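Local coordinates for protein nitroalkane oxidase (Podospora anserina, PDB 3MKH) that oxidises nitroalkanes to aldehydes or ketones with FAD and molecular oxygen, releasing nitrite and hydrogen peroxide, at residues R19-N24 with V55-L60; L25-R30 with Y86-S91; A93-A98 with T236-P241; G102-N107 with F267-G272; V275-M280 with P396-G401. All blocks are in the same frame, centred on the assembly; numbering follows the deposited sequence.

Contact 1. Residues R19-N24 with V55-L60; sequences RSLARN and VSAGIL
Leu21 holds its CG anti to the backbone N (chi1 -170°), which sends the branched end off helix 9-33 toward residues 55-60, while Ile59 has CG1 beside its own N (chi1 -59°), and CD1 at the end of that branch meets Leu21. The two side chains come tip to tip: Leu21 CD1 lies 3.9 Å from Ile59 CD1, and Leu21 CD2 stands 4.0 Å from the same methyl, which thus sits against both prongs of the fork. Ala57 CB touches from a little further off, 4.3 Å from Leu21 CD1. No hydrogen bond joins the segments, and branched aliphatic residues suit such a partly exposed seam because their methyls mesh without needing polar partners. Gly58 has a positive phi of 93°, where a CB would press on the preceding carbonyl O; it is the first residue to leave the helical conformation, and Ile59 follows it. This is helix-to-turn packing at the surface of the N-terminal helical domain of the acyl-CoA dehydrogenase fold, with a Schellman motif closing helix 48-56.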
# COMPACT_ATOMS: atom_id res chain seq x y z
N ARG A 19 4.22 -25.58 -21.95
CA ARG A 19 5.28 -26.09 -21.07
C ARG A 19 6.44 -26.65 -21.90
O ARG A 19 7.62 -26.37 -21.63
CB ARG A 19 4.73 -27.18 -20.14
CG ARG A 19 3.69 -26.70 -19.14
CD ARG A 19 3.17 -27.87 -18.32
NE ARG A 19 4.18 -28.36 -17.39
CZ ARG A 19 4.79 -29.53 -17.50
NH1 ARG A 19 4.47 -30.37 -18.49
NH2 ARG A 19 5.72 -29.88 -16.61
N SER A 20 6.10 -27.43 -22.92
CA SER A 20 7.11 -28.04 -23.78
C SER A 20 7.88 -27.01 -24.61
O SER A 20 9.11 -27.06 -24.73
CB SER A 20 6.44 -29.09 -24.68
OG SER A 20 7.39 -29.76 -25.49
N LEU A 21 7.17 -26.05 -25.20
CA LEU A 21 7.81 -24.99 -25.96
C LEU A 21 8.79 -24.18 -25.12
O LEU A 21 9.95 -23.92 -25.51
CB LEU A 21 6.76 -24.05 -26.53
CG LEU A 21 7.41 -23.09 -27.52
CD1 LEU A 21 7.24 -23.65 -28.93
CD2 LEU A 21 6.83 -21.70 -27.41
N ALA A 22 8.33 -23.77 -23.94
CA ALA A 22 9.15 -22.94 -23.06
C ALA A 22 10.40 -23.70 -22.67
O ALA A 22 11.51 -23.17 -22.75
CB ALA A 22 8.36 -22.53 -21.82
N ARG A 23 10.23 -24.96 -22.27
CA ARG A 23 11.36 -25.77 -21.85
C ARG A 23 12.33 -26.10 -23.00
O ARG A 23 13.54 -26.08 -22.82
CB ARG A 23 10.86 -27.06 -21.17
CG ARG A 23 11.90 -28.16 -21.04
CD ARG A 23 12.84 -27.93 -19.87
NE ARG A 23 12.14 -28.01 -18.59
CZ ARG A 23 11.69 -29.13 -18.05
NH1 ARG A 23 11.84 -30.28 -18.70
NH2 ARG A 23 11.07 -29.12 -16.87
N ASN A 24 11.79 -26.38 -24.19
CA ASN A 24 12.63 -26.82 -25.30
C ASN A 24 13.26 -25.71 -26.11
O ASN A 24 14.34 -25.88 -26.65
CB ASN A 24 11.86 -27.73 -26.26
CG ASN A 24 11.57 -29.08 -25.66
OD1 ASN A 24 12.29 -29.55 -24.77
ND2 ASN A 24 10.53 -29.73 -26.14
N VAL A 55 9.17 -20.86 -34.98
CA VAL A 55 8.45 -20.68 -36.23
C VAL A 55 8.09 -22.05 -36.82
O VAL A 55 6.94 -22.29 -37.24
CB VAL A 55 9.26 -19.89 -37.25
CG1 VAL A 55 8.58 -19.99 -38.64
CG2 VAL A 55 9.40 -18.42 -36.82
N SER A 56 9.07 -22.94 -36.84
CA SER A 56 8.87 -24.29 -37.37
C SER A 56 7.83 -25.07 -36.57
O SER A 56 7.12 -25.92 -37.11
CB SER A 56 10.20 -25.05 -37.43
OG SER A 56 9.97 -26.36 -37.93
N ALA A 57 7.72 -24.76 -35.28
CA ALA A 57 6.71 -25.33 -34.40
C ALA A 57 5.30 -24.74 -34.62
O ALA A 57 4.34 -25.17 -33.98
CB ALA A 57 7.13 -25.17 -32.93
N GLY A 58 5.19 -23.76 -35.52
CA GLY A 58 3.90 -23.18 -35.87
C GLY A 58 3.49 -21.94 -35.09
O GLY A 58 2.34 -21.50 -35.20
N ILE A 59 4.40 -21.35 -34.31
CA ILE A 59 4.03 -20.26 -33.40
C ILE A 59 3.51 -19.01 -34.13
O ILE A 59 2.57 -18.36 -33.67
CB ILE A 59 5.19 -19.88 -32.43
CG1 ILE A 59 5.59 -21.08 -31.59
CG2 ILE A 59 4.74 -18.80 -31.45
CD1 ILE A 59 4.46 -21.58 -30.69
N LEU A 60 4.11 -18.67 -35.26
CA LEU A 60 3.68 -17.49 -36.00
C LEU A 60 2.30 -17.72 -36.65
O LEU A 60 1.47 -16.81 -36.69
CB LEU A 60 4.73 -17.10 -37.04
CG LEU A 60 5.81 -16.10 -36.58
CD1 LEU A 60 6.17 -16.22 -35.14
CD2 LEU A 60 7.06 -16.10 -37.48

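Contact 2. Residues L25-R30 with Y86-S91; sequences LLMPAR and YSVEPS
The guanidinium of Arg30 and the carboxylate of Glu89 are inclined 40° to each other, and Glu89 OE1 approaches the guanidinium obliquely. NH1 stays 4.2 Å from OE1, too far for a salt bridge, and it is Arg30 CD that comes nearest, 3.2 Å from OE1. Glu89 is the N-cap of helix 90-109, within the N-terminal helical domain: its OE2 caps the backbone N of Ala92 and also bonds Tyr33 OH, the hydroxyl that Arg30 NH1 binds in turn. Arg30 NH2 makes its salt bridge with Asp387. With CG anti to the backbone N (chi1 161°), Glu89 lays CG 3.4 Å from Leu26 O and CB 3.8 Å from Leu26 CB, and the bend at chi2 (54°) then turns the carboxylate toward Arg30. Were Glu89 an alanine, Ala92 N would probably lose its cap and Tyr33 OH one of its partners. Flexible, apolar Met27 crosses Val88 at about a right angle, its CG 3.5 Å from Val88 CG1.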
# COMPACT_ATOMS: atom_id res chain seq x y z
N LEU A 25 12.55 -24.59 -26.24
CA LEU A 25 13.01 -23.49 -27.09
C LEU A 25 13.54 -22.31 -26.27
O LEU A 25 14.66 -21.83 -26.49
CB LEU A 25 11.90 -23.05 -28.03
CG LEU A 25 11.79 -23.87 -29.32
CD1 LEU A 25 12.15 -25.31 -29.09
CD2 LEU A 25 10.40 -23.76 -29.91
N LEU A 26 12.77 -21.87 -25.28
CA LEU A 26 13.15 -20.65 -24.56
C LEU A 26 14.33 -20.82 -23.59
O LEU A 26 15.19 -19.93 -23.47
CB LEU A 26 11.93 -20.06 -23.85
CG LEU A 26 10.75 -19.72 -24.78
CD1 LEU A 26 9.58 -19.13 -24.00
CD2 LEU A 26 11.17 -18.77 -25.94
N MET A 27 14.37 -21.94 -22.87
CA MET A 27 15.48 -22.18 -21.95
C MET A 27 16.83 -22.24 -22.67
O MET A 27 17.81 -21.65 -22.22
CB MET A 27 15.24 -23.42 -21.10
CG MET A 27 14.16 -23.23 -20.05
SD MET A 27 13.97 -24.65 -18.93
CE MET A 27 15.60 -24.72 -18.16
N PRO A 28 16.89 -22.96 -23.80
CA PRO A 28 18.14 -22.95 -24.56
C PRO A 28 18.50 -21.57 -25.13
O PRO A 28 19.67 -21.25 -25.21
CB PRO A 28 17.87 -23.95 -25.69
CG PRO A 28 16.88 -24.89 -25.11
CD PRO A 28 15.99 -24.04 -24.25
N ALA A 29 17.50 -20.79 -25.53
CA ALA A 29 17.76 -19.43 -25.99
C ALA A 29 18.50 -18.66 -24.89
O ALA A 29 19.42 -17.92 -25.18
CB ALA A 29 16.44 -18.72 -26.36
N ARG A 30 18.08 -18.83 -23.64
CA ARG A 30 18.72 -18.15 -22.52
C ARG A 30 20.21 -18.56 -22.35
O ARG A 30 21.09 -17.70 -22.19
CB ARG A 30 17.94 -18.41 -21.23
CG ARG A 30 18.66 -18.01 -19.93
CD ARG A 30 18.11 -16.70 -19.38
NE ARG A 30 18.77 -16.28 -18.14
CZ ARG A 30 18.82 -15.01 -17.73
NH1 ARG A 30 18.27 -14.06 -18.47
NH2 ARG A 30 19.43 -14.69 -16.59
N TYR A 86 6.43 -16.72 -19.81
CA TYR A 86 6.99 -15.73 -18.90
C TYR A 86 7.45 -16.29 -17.56
O TYR A 86 8.34 -15.72 -16.92
CB TYR A 86 6.04 -14.53 -18.71
CG TYR A 86 6.54 -13.32 -19.45
CD1 TYR A 86 6.67 -13.36 -20.83
CD2 TYR A 86 6.92 -12.17 -18.78
CE1 TYR A 86 7.14 -12.28 -21.54
CE2 TYR A 86 7.41 -11.06 -19.49
CZ TYR A 86 7.51 -11.14 -20.87
OH TYR A 86 7.98 -10.08 -21.61
N SER A 87 6.86 -17.40 -17.13
CA SER A 87 7.30 -18.00 -15.89
C SER A 87 8.67 -18.65 -16.10
O SER A 87 9.34 -19.00 -15.14
CB SER A 87 6.29 -19.05 -15.40
OG SER A 87 6.41 -20.27 -16.12
N VAL A 88 9.07 -18.81 -17.35
CA VAL A 88 10.29 -19.55 -17.67
C VAL A 88 11.41 -18.68 -18.25
O VAL A 88 12.52 -18.70 -17.75
CB VAL A 88 10.02 -20.72 -18.64
CG1 VAL A 88 11.34 -21.34 -19.12
CG2 VAL A 88 9.14 -21.79 -17.98
N GLU A 89 11.12 -17.93 -19.30
CA GLU A 89 12.15 -17.10 -19.94
C GLU A 89 11.50 -15.91 -20.63
O GLU A 89 11.12 -15.99 -21.81
CB GLU A 89 13.04 -17.94 -20.89
CG GLU A 89 13.84 -17.15 -21.95
CD GLU A 89 14.70 -16.06 -21.36
OE1 GLU A 89 15.03 -16.12 -20.16
OE2 GLU A 89 15.06 -15.13 -22.11
N PRO A 90 11.32 -14.81 -19.89
CA PRO A 90 10.60 -13.64 -20.42
C PRO A 90 11.25 -13.01 -21.66
O PRO A 90 10.52 -12.61 -22.55
CB PRO A 90 10.65 -12.64 -19.26
CG PRO A 90 10.78 -13.50 -18.02
CD PRO A 90 11.58 -14.71 -18.44
N SER A 91 12.57 -12.90 -21.69
CA SER A 91 13.22 -12.12 -22.75
C SER A 91 13.04 -12.74 -24.14
O SER A 91 12.56 -12.09 -25.07
CB SER A 91 14.70 -11.86 -22.43
OG SER A 91 15.29 -11.05 -23.44

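Contact 3. Residues A93-A98 with T236-P241; sequences ALTIFA and TSVSGP
Thr95 OG1 is gripped by two waters that link it to the loop 236-241. One, 2.7 Å from Thr95 OG1, also bonds Ser237 OG at 2.8 Å; the other, 2.8 Å from Thr95 OG1, accepts the backbone N-H of Ser239 at 2.8 Å. As a hydroxyl, OG1 can take part in both bonds, and its place beside its own backbone N (chi1 -66°) aims it at the loop. Ser237 OG has a further partner in Ser91 OG, at the start of the same helix as Thr95. Here the N-terminal helical domain of the acyl-CoA dehydrogenase fold meets a loop of the middle beta domain, so a buried junction between unlike elements is bridged by solvent and small hydroxyls. Beside the waters the contact is apolar: Leu94 and Val238 cross at about a right angle, with Val238 CG2 3.9 Å from Leu94 CB. Leu94 also lines the FAD pocket, touching the cofactor, and the nearest side-chain atoms of Val238 and Thr172, a residue of the FAD site, are about 4 Å apart.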
# COMPACT_ATOMS: atom_id res chain seq x y z
N ALA A 93 10.93 -14.96 -24.91
CA ALA A 93 9.49 -14.99 -25.16
C ALA A 93 9.00 -13.69 -25.80
O ALA A 93 8.21 -13.71 -26.75
CB ALA A 93 8.72 -15.27 -23.87
N LEU A 94 9.45 -12.55 -25.27
CA LEU A 94 8.90 -11.28 -25.72
C LEU A 94 9.20 -11.02 -27.20
O LEU A 94 8.37 -10.46 -27.92
CB LEU A 94 9.43 -10.13 -24.85
CG LEU A 94 8.80 -8.77 -25.18
CD1 LEU A 94 7.29 -8.87 -25.10
CD2 LEU A 94 9.32 -7.69 -24.24
N THR A 95 10.37 -11.44 -27.66
CA THR A 95 10.71 -11.27 -29.08
C THR A 95 9.68 -11.97 -29.96
O THR A 95 9.21 -11.40 -30.96
CB THR A 95 12.13 -11.76 -29.37
OG1 THR A 95 13.05 -10.91 -28.69
CG2 THR A 95 12.43 -11.70 -30.87
N ILE A 96 9.31 -13.18 -29.57
CA ILE A 96 8.27 -13.91 -30.26
C ILE A 96 6.92 -13.22 -30.15
O ILE A 96 6.25 -13.01 -31.16
CB ILE A 96 8.18 -15.36 -29.76
CG1 ILE A 96 9.50 -16.08 -30.04
CG2 ILE A 96 7.03 -16.09 -30.42
CD1 ILE A 96 9.62 -17.44 -29.38
N PHE A 97 6.50 -12.88 -28.94
CA PHE A 97 5.20 -12.23 -28.77
C PHE A 97 5.12 -10.89 -29.49
O PHE A 97 4.05 -10.48 -29.96
CB PHE A 97 4.88 -12.05 -27.27
CG PHE A 97 4.85 -13.35 -26.51
CD1 PHE A 97 4.52 -14.53 -27.16
CD2 PHE A 97 5.16 -13.39 -25.16
CE1 PHE A 97 4.48 -15.73 -26.47
CE2 PHE A 97 5.13 -14.58 -24.46
CZ PHE A 97 4.79 -15.76 -25.11
N ALA A 98 6.25 -10.19 -29.59
CA ALA A 98 6.28 -8.88 -30.25
C ALA A 98 5.94 -8.99 -31.74
O ALA A 98 5.34 -8.09 -32.32
CB ALA A 98 7.65 -8.22 -30.05
N THR A 236 16.98 -8.56 -21.97
CA THR A 236 18.27 -8.18 -22.56
C THR A 236 18.50 -8.75 -23.97
O THR A 236 19.44 -8.34 -24.66
CB THR A 236 19.43 -8.58 -21.64
OG1 THR A 236 19.53 -10.01 -21.56
CG2 THR A 236 19.22 -8.01 -20.23
N SER A 237 17.65 -9.69 -24.39
CA SER A 237 17.73 -10.24 -25.75
C SER A 237 16.65 -9.61 -26.63
O SER A 237 16.42 -10.04 -27.76
CB SER A 237 17.58 -11.77 -25.74
OG SER A 237 16.20 -12.16 -25.65
N VAL A 238 15.98 -8.59 -26.10
CA VAL A 238 14.94 -7.91 -26.86
C VAL A 238 15.51 -6.65 -27.51
O VAL A 238 16.22 -5.89 -26.87
CB VAL A 238 13.75 -7.52 -25.95
CG1 VAL A 238 12.79 -6.63 -26.71
CG2 VAL A 238 13.05 -8.78 -25.42
N SER A 239 15.21 -6.45 -28.79
CA SER A 239 15.74 -5.30 -29.52
C SER A 239 14.63 -4.33 -29.94
O SER A 239 13.81 -4.64 -30.80
CB SER A 239 16.51 -5.77 -30.76
OG SER A 239 17.00 -4.67 -31.50
N GLY A 240 14.61 -3.14 -29.35
CA GLY A 240 13.69 -2.09 -29.77
C GLY A 240 14.42 -0.77 -29.81
O GLY A 240 14.20 0.09 -28.97
N PRO A 241 15.32 -0.61 -30.79
CA PRO A 241 16.26 0.51 -30.79
C PRO A 241 15.66 1.86 -31.17
O PRO A 241 14.53 1.95 -31.65
CB PRO A 241 17.32 0.08 -31.81
CG PRO A 241 16.58 -0.88 -32.71
CD PRO A 241 15.64 -1.61 -31.83
O HOH W 1 13.42 -8.36 -29.82
O HOH W 2 15.09 -12.68 -28.19

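Contact 4. Residues G102-N107 with F267-G272; sequences GLTPIN and FGAFDG
Thr104 turns its methyl, not its hydroxyl, toward Ala269. CG2 is anti to the backbone N and projects from helix 90-109 onto helix 262-298, where it rests 3.6 Å from Ala269 CB and 3.6 Å from Ala269 CA; Thr104 CB follows at 4.1 Å from Ala269 CB. The hydroxyl, on the other branch, stands beside its own N (chi1 -60°) and hydrogen-bonds to Gly100 O, one turn earlier in the same helix. Threonine therefore suits the place twice over, offering an apolar methyl to the neighbour while its polar atom is satisfied within its own helix. Pro105 adds its CG, 4.3 Å from Ala269 CB, so two side chains of one helix share a single small residue of the other. Alanine keeps the backbones near, the CA atoms of Thr104 and Ala269 being 5.7 Å apart. The proline also has no N-H to give to the turn before it, and the helix is kinked there. Around this pair, Ala269 also touches Leu132 on strand 130-133, and Pro105 packs on Cys186 and Leu256 of the beta domain. This is close helix-to-helix packing through small residues, joining the N-terminal helical domain to the first long helix of the C-terminal helical domain in the acyl-CoA dehydrogenase fold.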
# COMPACT_ATOMS: atom_id res chain seq x y z
N GLY A 102 2.97 -7.07 -33.78
CA GLY A 102 3.16 -6.46 -35.08
C GLY A 102 2.15 -6.94 -36.12
O GLY A 102 1.75 -6.19 -37.01
N LEU A 103 1.73 -8.20 -36.01
CA LEU A 103 0.72 -8.75 -36.93
C LEU A 103 -0.72 -8.37 -36.58
O LEU A 103 -1.62 -8.47 -37.43
CB LEU A 103 0.83 -10.28 -36.99
CG LEU A 103 2.18 -10.79 -37.52
CD1 LEU A 103 2.34 -12.30 -37.28
CD2 LEU A 103 2.35 -10.41 -38.98
N THR A 104 -0.93 -7.91 -35.35
CA THR A 104 -2.28 -7.63 -34.86
C THR A 104 -3.06 -6.57 -35.68
O THR A 104 -4.22 -6.80 -36.01
CB THR A 104 -2.27 -7.27 -33.35
OG1 THR A 104 -1.74 -8.39 -32.62
CG2 THR A 104 -3.69 -6.94 -32.84
N PRO A 105 -2.42 -5.44 -36.03
CA PRO A 105 -3.16 -4.47 -36.85
C PRO A 105 -3.62 -5.06 -38.18
O PRO A 105 -4.68 -4.69 -38.67
CB PRO A 105 -2.14 -3.35 -37.09
CG PRO A 105 -1.25 -3.44 -35.87
CD PRO A 105 -1.09 -4.93 -35.65
N ILE A 106 -2.84 -5.97 -38.73
CA ILE A 106 -3.19 -6.65 -39.96
C ILE A 106 -4.36 -7.64 -39.75
O ILE A 106 -5.26 -7.71 -40.59
CB ILE A 106 -1.97 -7.32 -40.60
CG1 ILE A 106 -0.94 -6.24 -40.95
CG2 ILE A 106 -2.36 -8.04 -41.88
CD1 ILE A 106 0.39 -6.77 -41.37
N ASN A 107 -4.35 -8.38 -38.64
CA ASN A 107 -5.50 -9.20 -38.27
C ASN A 107 -6.75 -8.33 -38.16
O ASN A 107 -7.85 -8.74 -38.54
CB ASN A 107 -5.29 -9.88 -36.91
CG ASN A 107 -4.34 -11.05 -36.98
OD1 ASN A 107 -3.68 -11.38 -36.00
ND2 ASN A 107 -4.26 -11.68 -38.14
N PHE A 267 -4.98 1.19 -31.06
CA PHE A 267 -5.48 1.00 -29.71
C PHE A 267 -6.25 -0.30 -29.60
O PHE A 267 -6.32 -0.88 -28.53
CB PHE A 267 -6.33 2.21 -29.27
CG PHE A 267 -5.51 3.44 -28.99
CD1 PHE A 267 -4.36 3.35 -28.24
CD2 PHE A 267 -5.89 4.67 -29.48
CE1 PHE A 267 -3.58 4.48 -27.97
CE2 PHE A 267 -5.12 5.80 -29.22
CZ PHE A 267 -3.96 5.70 -28.46
N GLY A 268 -6.81 -0.76 -30.71
CA GLY A 268 -7.44 -2.07 -30.73
C GLY A 268 -6.39 -3.13 -30.49
O GLY A 268 -6.60 -4.08 -29.72
N ALA A 269 -5.26 -3.00 -31.17
CA ALA A 269 -4.15 -3.92 -30.97
C ALA A 269 -3.72 -3.88 -29.50
O ALA A 269 -3.50 -4.93 -28.89
CB ALA A 269 -2.99 -3.56 -31.89
N PHE A 270 -3.64 -2.68 -28.92
CA PHE A 270 -3.20 -2.55 -27.53
C PHE A 270 -4.24 -3.03 -26.52
O PHE A 270 -3.89 -3.29 -25.37
CB PHE A 270 -2.76 -1.13 -27.20
CG PHE A 270 -1.49 -0.70 -27.91
CD1 PHE A 270 -0.32 -1.43 -27.76
CD2 PHE A 270 -1.48 0.43 -28.69
CE1 PHE A 270 0.85 -1.03 -28.40
CE2 PHE A 270 -0.32 0.84 -29.33
CZ PHE A 270 0.85 0.11 -29.19
N ASP A 271 -5.51 -3.14 -26.92
CA ASP A 271 -6.52 -3.74 -26.04
C ASP A 271 -6.30 -5.26 -25.87
O ASP A 271 -6.40 -5.79 -24.77
CB ASP A 271 -7.93 -3.49 -26.56
CG ASP A 271 -8.38 -2.04 -26.40
OD1 ASP A 271 -7.77 -1.29 -25.60
OD2 ASP A 271 -9.35 -1.66 -27.08
N GLY A 272 -6.01 -5.94 -26.98
CA GLY A 272 -5.66 -7.35 -26.93
C GLY A 272 -4.36 -7.58 -26.18
O GLY A 272 -4.25 -8.50 -25.35

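Contact 5. Residues V275-M280 with P396-G401; sequences VLVGAM and PIFDGG. With FAD (flavin-adenine dinucleotide), chain E.
Phe398 reaches from the flavin to helix 262-298. Its CB lies 3.9 Å from FAD C9, and chi1 of 88° places the ring between the isoalloxazine and the helix. On the way out, CD2 meets FAD C7 at 3.8 Å, the flavin atom lying at the ring edge. CE1 touches Val277 CG2 at 3.8 Å, and at the tip CZ stands 3.7 Å from Met280 SD. That sulfur lies in the ring plane, 89° off the normal, an edge-on Met-aromatic contact that Met280 reaches with an extended chain. With a smaller alanine in place of the phenylalanine, a gap is likely to open between the flavin and helix 262-298, leaving the Met280 sulfur without its ring edge. Residues 397-401 form part of the FAD site in the C-terminal helical domain of the acyl-CoA dehydrogenase fold, and Phe398 links it to helix 262-298; Asp399, probably the proton acceptor, follows directly. Val277 CG2 also lies 3.6 Å from Asp399 OD1, an oxygen bound by Ser273 OG and paired in a salt bridge with Arg406, so the valine supplies an apolar wall next to the acid. Beyond it the turn holds the cofactor with its backbone: FAD O3' donates to Ile397 O and accepts from Gly400 N, while Gly401 N bonds FAD O1P at 2.7 Å. Glycine suits position 401 because a CB would run into that phosphate oxygen.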
# COMPACT_ATOMS: atom_id res chain seq x y z
N VAL A 275 -4.46 -7.66 -22.30
CA VAL A 275 -4.83 -8.94 -21.69
C VAL A 275 -3.59 -9.80 -21.51
O VAL A 275 -3.39 -10.43 -20.47
CB VAL A 275 -5.89 -9.70 -22.54
CG1 VAL A 275 -6.20 -11.09 -21.96
CG2 VAL A 275 -7.19 -8.87 -22.67
N LEU A 276 -2.75 -9.82 -22.54
CA LEU A 276 -1.57 -10.69 -22.55
C LEU A 276 -0.50 -10.17 -21.59
O LEU A 276 0.26 -10.95 -21.04
CB LEU A 276 -1.02 -10.85 -23.96
CG LEU A 276 -1.58 -12.04 -24.77
CD1 LEU A 276 -2.90 -12.59 -24.25
CD2 LEU A 276 -1.62 -11.76 -26.25
N VAL A 277 -0.46 -8.86 -21.38
CA VAL A 277 0.38 -8.28 -20.33
C VAL A 277 -0.07 -8.74 -18.94
O VAL A 277 0.76 -8.98 -18.05
CB VAL A 277 0.44 -6.72 -20.41
CG1 VAL A 277 1.08 -6.14 -19.14
CG2 VAL A 277 1.23 -6.29 -21.65
N GLY A 278 -1.38 -8.88 -18.77
CA GLY A 278 -1.92 -9.48 -17.56
C GLY A 278 -1.27 -10.85 -17.36
O GLY A 278 -0.71 -11.17 -16.30
N ALA A 279 -1.28 -11.63 -18.43
CA ALA A 279 -0.74 -12.97 -18.35
C ALA A 279 0.77 -12.98 -18.11
O ALA A 279 1.29 -13.87 -17.42
CB ALA A 279 -1.12 -13.78 -19.58
N MET A 280 1.49 -12.00 -18.65
CA MET A 280 2.94 -11.89 -18.36
C MET A 280 3.15 -11.64 -16.87
O MET A 280 4.08 -12.19 -16.25
CB MET A 280 3.59 -10.74 -19.14
CG MET A 280 3.46 -10.85 -20.64
SD MET A 280 4.18 -9.40 -21.45
CE MET A 280 4.08 -9.94 -23.14
N PRO A 396 4.32 -2.36 -15.96
CA PRO A 396 3.44 -1.19 -15.81
C PRO A 396 3.76 -0.11 -16.84
O PRO A 396 2.84 0.60 -17.25
CB PRO A 396 3.78 -0.69 -14.40
CG PRO A 396 4.26 -1.92 -13.68
CD PRO A 396 5.09 -2.61 -14.73
N ILE A 397 5.02 -0.02 -17.27
CA ILE A 397 5.47 1.11 -18.08
C ILE A 397 5.45 0.85 -19.58
O ILE A 397 5.41 1.79 -20.37
CB ILE A 397 6.88 1.63 -17.65
CG1 ILE A 397 7.93 0.51 -17.72
CG2 ILE A 397 6.84 2.20 -16.24
CD1 ILE A 397 9.33 0.98 -17.25
N PHE A 398 5.47 -0.41 -19.99
CA PHE A 398 5.51 -0.70 -21.42
C PHE A 398 4.10 -1.04 -21.92
O PHE A 398 3.14 -1.00 -21.13
CB PHE A 398 6.59 -1.74 -21.81
CG PHE A 398 6.14 -3.19 -21.74
CD1 PHE A 398 5.04 -3.58 -20.98
CD2 PHE A 398 6.85 -4.17 -22.42
CE1 PHE A 398 4.65 -4.92 -20.92
CE2 PHE A 398 6.46 -5.52 -22.37
CZ PHE A 398 5.37 -5.88 -21.62
N ASP A 399 4.00 -1.31 -23.21
CA ASP A 399 2.72 -1.61 -23.84
C ASP A 399 1.66 -0.56 -23.48
O ASP A 399 0.51 -0.91 -23.21
CB ASP A 399 2.25 -3.00 -23.43
CG ASP A 399 1.37 -3.65 -24.49
OD1 ASP A 399 0.19 -3.94 -24.18
OD2 ASP A 399 1.86 -3.86 -25.62
N GLY A 400 2.05 0.72 -23.51
CA GLY A 400 1.20 1.79 -23.03
C GLY A 400 1.24 1.85 -21.52
O GLY A 400 0.58 1.05 -20.82
N GLY A 401 2.01 2.80 -21.00
CA GLY A 401 2.26 2.92 -19.57
C GLY A 401 0.98 3.14 -18.77
O GLY A 401 0.04 3.75 -19.28
PA FAD E . 5.32 8.39 -22.53
O1A FAD E . 4.77 9.28 -23.54
O2A FAD E . 6.74 8.03 -22.58
O5B FAD E . 4.99 9.01 -21.08
C5B FAD E . 5.92 8.90 -20.01
C4B FAD E . 5.31 9.28 -18.65
O4B FAD E . 4.92 10.66 -18.67
C3B FAD E . 4.03 8.49 -18.37
O3B FAD E . 4.35 7.28 -17.68
C2B FAD E . 3.27 9.42 -17.44
O2B FAD E . 3.70 9.22 -16.10
C1B FAD E . 3.69 10.81 -17.92
N9A FAD E . 2.61 11.35 -18.80
C8A FAD E . 2.74 11.67 -20.09
N7A FAD E . 1.58 12.10 -20.56
C5A FAD E . 0.70 12.07 -19.57
C6A FAD E . -0.64 12.40 -19.46
N6A FAD E . -1.31 12.86 -20.50
N1A FAD E . -1.25 12.24 -18.28
C2A FAD E . -0.59 11.78 -17.23
N3A FAD E . 0.69 11.46 -17.30
C4A FAD E . 1.36 11.59 -18.45
N1 FAD E . 6.56 0.35 -28.43
C2 FAD E . 6.05 0.04 -29.68
O2 FAD E . 5.62 0.92 -30.40
N3 FAD E . 6.02 -1.29 -30.11
C4 FAD E . 6.51 -2.31 -29.29
O4 FAD E . 6.49 -3.47 -29.68
C4X FAD E . 7.02 -1.98 -28.04
N5 FAD E . 7.52 -2.98 -27.19
C5X FAD E . 8.33 -2.61 -26.11
C6 FAD E . 9.11 -3.56 -25.45
C7 FAD E . 9.91 -3.17 -24.39
C7M FAD E . 10.78 -4.20 -23.66
C8 FAD E . 9.93 -1.85 -23.98
C8M FAD E . 10.81 -1.41 -22.81
C9 FAD E . 9.14 -0.91 -24.63
C9A FAD E . 8.34 -1.29 -25.70
N10 FAD E . 7.56 -0.35 -26.36
C10 FAD E . 7.04 -0.66 -27.61
C1' FAD E . 7.25 0.96 -25.75
C2' FAD E . 6.03 0.87 -24.84
O2' FAD E . 4.88 0.53 -25.61
C3' FAD E . 5.76 2.17 -24.05
O3' FAD E . 4.75 1.90 -23.09
C4' FAD E . 5.30 3.34 -24.93
O4' FAD E . 6.42 3.96 -25.55
C5' FAD E . 4.57 4.39 -24.08
O5' FAD E . 5.37 4.81 -22.97
P FAD E . 4.74 5.67 -21.79
O1P FAD E . 3.46 5.06 -21.41
O2P FAD E . 5.76 5.87 -20.75
O3P FAD E . 4.42 7.06 -22.54

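Contact 1 lies at the surface, contact 2 is partly buried, and contacts 3, 4 and 5 are buried nearer the chain's centre. Contacts 1 and 2 share helix 9-33 and stay within the N-terminal domain, the outer one purely aliphatic, the inner one adding charged groups and a helix cap. Helix 90-109 serves contacts 2, 3 and 4 in turn, while helix 262-298 serves contacts 4 and 5. Chemistry changes along this path: contact 3 is bridged by waters, contact 4 is small-residue packing, and contact 5 binds the cofactor. Contacts 3 and 5 touch where Leu94 meets both Met280 and Phe398; contacts 4 and 5 touch where Phe270 meets Asp399.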